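Local structure of interferon (Danio rerio, 3PIV) at residues A[34-39]-A[115-119]. The protein probably acts as a secreted cytokine of the type I interferon family, binding cell-surface receptors in antiviral defence. Sequence-based numbering, arbitrary orientation.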
loop_
_atom_site.group_PDB
_atom_site.type_symbol
_atom_site.label_atom_id
_atom_site.label_comp_id
_atom_site.label_asym_id
_atom_site.label_seq_id
_atom_site.Cartn_x
_atom_site.Cartn_y
_atom_site.Cartn_z
ATOM N N PRO A 34 -4.273 5.650 -12.537
ATOM C CA PRO A 34 -3.705 4.340 -12.876
ATOM C C PRO A 34 -3.453 3.455 -11.652
ATOM O O PRO A 34 -3.098 3.947 -10.577
ATOM C CB PRO A 34 -2.376 4.705 -13.537
ATOM C CG PRO A 34 -2.621 6.064 -14.122
ATOM C CD PRO A 34 -3.530 6.757 -13.165
ATOM N N PHE A 35 -3.629 2.154 -11.841
ATOM C CA PHE A 35 -3.501 1.167 -10.779
ATOM C C PHE A 35 -2.942 -0.107 -11.402
ATOM O O PHE A 35 -3.430 -0.549 -12.445
ATOM C CB PHE A 35 -4.877 0.881 -10.145
ATOM C CG PHE A 35 -4.839 -0.210 -9.113
ATOM C CD1 PHE A 35 -4.361 0.044 -7.835
ATOM C CD2 PHE A 35 -5.219 -1.497 -9.433
ATOM C CE1 PHE A 35 -4.287 -0.951 -6.898
ATOM C CE2 PHE A 35 -5.144 -2.503 -8.485
ATOM C CZ PHE A 35 -4.684 -2.225 -7.220
ATOM N N PRO A 36 -1.921 -0.715 -10.776
ATOM C CA PRO A 36 -1.298 -1.854 -11.461
ATOM C C PRO A 36 -2.028 -3.197 -11.271
ATOM O O PRO A 36 -1.440 -4.135 -10.755
ATOM C CB PRO A 36 0.103 -1.907 -10.833
ATOM C CG PRO A 36 -0.119 -1.410 -9.409
ATOM C CD PRO A 36 -1.293 -0.435 -9.471
ATOM N N SER A 37 -3.268 -3.298 -11.731
ATOM C CA SER A 37 -4.033 -4.550 -11.644
ATOM C C SER A 37 -3.345 -5.706 -12.375
ATOM O O SER A 37 -3.400 -6.852 -11.952
ATOM C CB SER A 37 -5.438 -4.342 -12.206
ATOM O OG SER A 37 -5.389 -3.427 -13.288
ATOM N N ARG A 38 -2.715 -5.386 -13.491
ATOM C CA ARG A 38 -1.835 -6.298 -14.196
ATOM C C ARG A 38 -0.872 -6.978 -13.214
ATOM O O ARG A 38 -0.776 -8.206 -13.140
ATOM C CB ARG A 38 -1.045 -5.445 -15.181
ATOM C CG ARG A 38 -1.613 -4.006 -15.231
ATOM C CD ARG A 38 -0.558 -2.915 -15.031
ATOM N NE ARG A 38 0.572 -3.324 -14.205
ATOM C CZ ARG A 38 1.688 -2.598 -14.095
ATOM N NH1 ARG A 38 1.773 -1.442 -14.748
ATOM N NH2 ARG A 38 2.718 -3.003 -13.343
ATOM N N LEU A 39 -0.174 -6.158 -12.443
ATOM C CA LEU A 39 0.806 -6.637 -11.472
ATOM C C LEU A 39 0.159 -7.511 -10.404
ATOM O O LEU A 39 0.673 -8.575 -10.062
ATOM C CB LEU A 39 1.484 -5.435 -10.815
ATOM C CG LEU A 39 2.918 -5.513 -10.305
ATOM C CD1 LEU A 39 2.999 -4.780 -8.977
ATOM C CD2 LEU A 39 3.427 -6.942 -10.200
ATOM N N ARG A 115 8.178 -2.962 -10.933
ATOM C CA ARG A 115 6.879 -2.449 -11.352
ATOM C C ARG A 115 6.160 -1.711 -10.227
ATOM O O ARG A 115 5.642 -0.622 -10.447
ATOM C CB ARG A 115 6.003 -3.579 -11.909
ATOM C CG ARG A 115 6.667 -4.350 -13.061
ATOM C CD ARG A 115 5.869 -5.598 -13.477
ATOM N NE ARG A 115 4.531 -5.267 -13.969
ATOM C CZ ARG A 115 3.675 -6.149 -14.481
ATOM N NH1 ARG A 115 4.012 -7.416 -14.577
ATOM N NH2 ARG A 115 2.486 -5.757 -14.901
ATOM N N ILE A 116 6.130 -2.293 -9.027
ATOM C CA ILE A 116 5.459 -1.627 -7.908
ATOM C C ILE A 116 6.129 -0.290 -7.568
ATOM O O ILE A 116 5.452 0.705 -7.298
ATOM C CB ILE A 116 5.314 -2.535 -6.648
ATOM C CG1 ILE A 116 4.268 -1.955 -5.690
ATOM C CG2 ILE A 116 6.667 -2.733 -5.919
ATOM C CD1 ILE A 116 2.877 -1.836 -6.264
ATOM N N LYS A 117 7.451 -0.234 -7.556
ATOM C CA LYS A 117 8.150 1.020 -7.358
ATOM C C LYS A 117 7.747 2.006 -8.432
ATOM O O LYS A 117 7.401 3.100 -8.168
ATOM C CB LYS A 117 9.627 0.821 -7.412
ATOM C CG LYS A 117 10.374 2.040 -7.095
ATOM C CD LYS A 117 11.836 1.884 -7.174
ATOM C CE LYS A 117 12.539 2.643 -6.076
ATOM N NZ LYS A 117 13.990 2.867 -6.319
ATOM N N ARG A 118 7.783 1.545 -9.662
ATOM C CA ARG A 118 7.388 2.367 -10.795
ATOM C C ARG A 118 5.982 2.968 -10.600
ATOM O O ARG A 118 5.739 4.149 -10.880
ATOM C CB ARG A 118 7.450 1.507 -12.054
ATOM C CG ARG A 118 7.247 2.225 -13.361
ATOM C CD ARG A 118 7.376 1.219 -14.521
ATOM N NE ARG A 118 8.768 0.864 -14.799
ATOM C CZ ARG A 118 9.186 -0.355 -15.123
ATOM N NH1 ARG A 118 8.330 -1.369 -15.201
ATOM N NH2 ARG A 118 10.469 -0.564 -15.372
ATOM N N HIS A 119 5.048 2.156 -10.118
ATOM C CA HIS A 119 3.710 2.666 -9.864
ATOM C C HIS A 119 3.692 3.747 -8.771
ATOM O O HIS A 119 3.069 4.795 -8.922
ATOM C CB HIS A 119 2.757 1.520 -9.521
ATOM C CG HIS A 119 1.499 1.963 -8.849
ATOM N ND1 HIS A 119 0.548 2.734 -9.483
ATOM C CD2 HIS A 119 1.031 1.744 -7.597
ATOM C CE1 HIS A 119 -0.457 2.961 -8.655
ATOM N NE2 HIS A 119 -0.183 2.382 -7.500
HETATM O O HOH W 1 4.137 0.005 -13.032
#
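Pro36 points CD down onto one face of the His119 imidazole, with CG beside it, the two side chains crossing at about a right angle. The contact is a CH-pi interaction: CD of Pro36 stands 3.5 Å from the centroid of the His119 ring, only 4° off its normal. At the edge of the same imidazole, near its plane, Pro34 O approaches CE1 of His119 at 3.4 Å. With CG of His119 anti to the backbone N (chi1 162°), the ring reaches toward residues 34-36, and its NE2 is hydrogen-bonded to His147 of helix 134-158. In the helical-cytokine fold of type I interferons, this contact joins the start of the short helix 37-44, whose N-cap position is Pro36, to the long helix 111-129. Leu39 CD1 packs crosswise on Ile116, 4.0 Å from its CB, and both side chains also touch Phe54 of helix 48-66. On the more exposed flank, the guanidinium planes of Arg38 and Arg115 lie 38° apart. Arg38 NH2 is modelled 3.0 Å from Arg115 NE, two donors that bring like charges close, and the placement of the exposed Arg38 end is doubtful. Leu39 CA lies over the rim of one face of the Arg115 guanidinium, while a water links Arg38 NH1 (3.3 Å) to Arg115 O (3.1 Å).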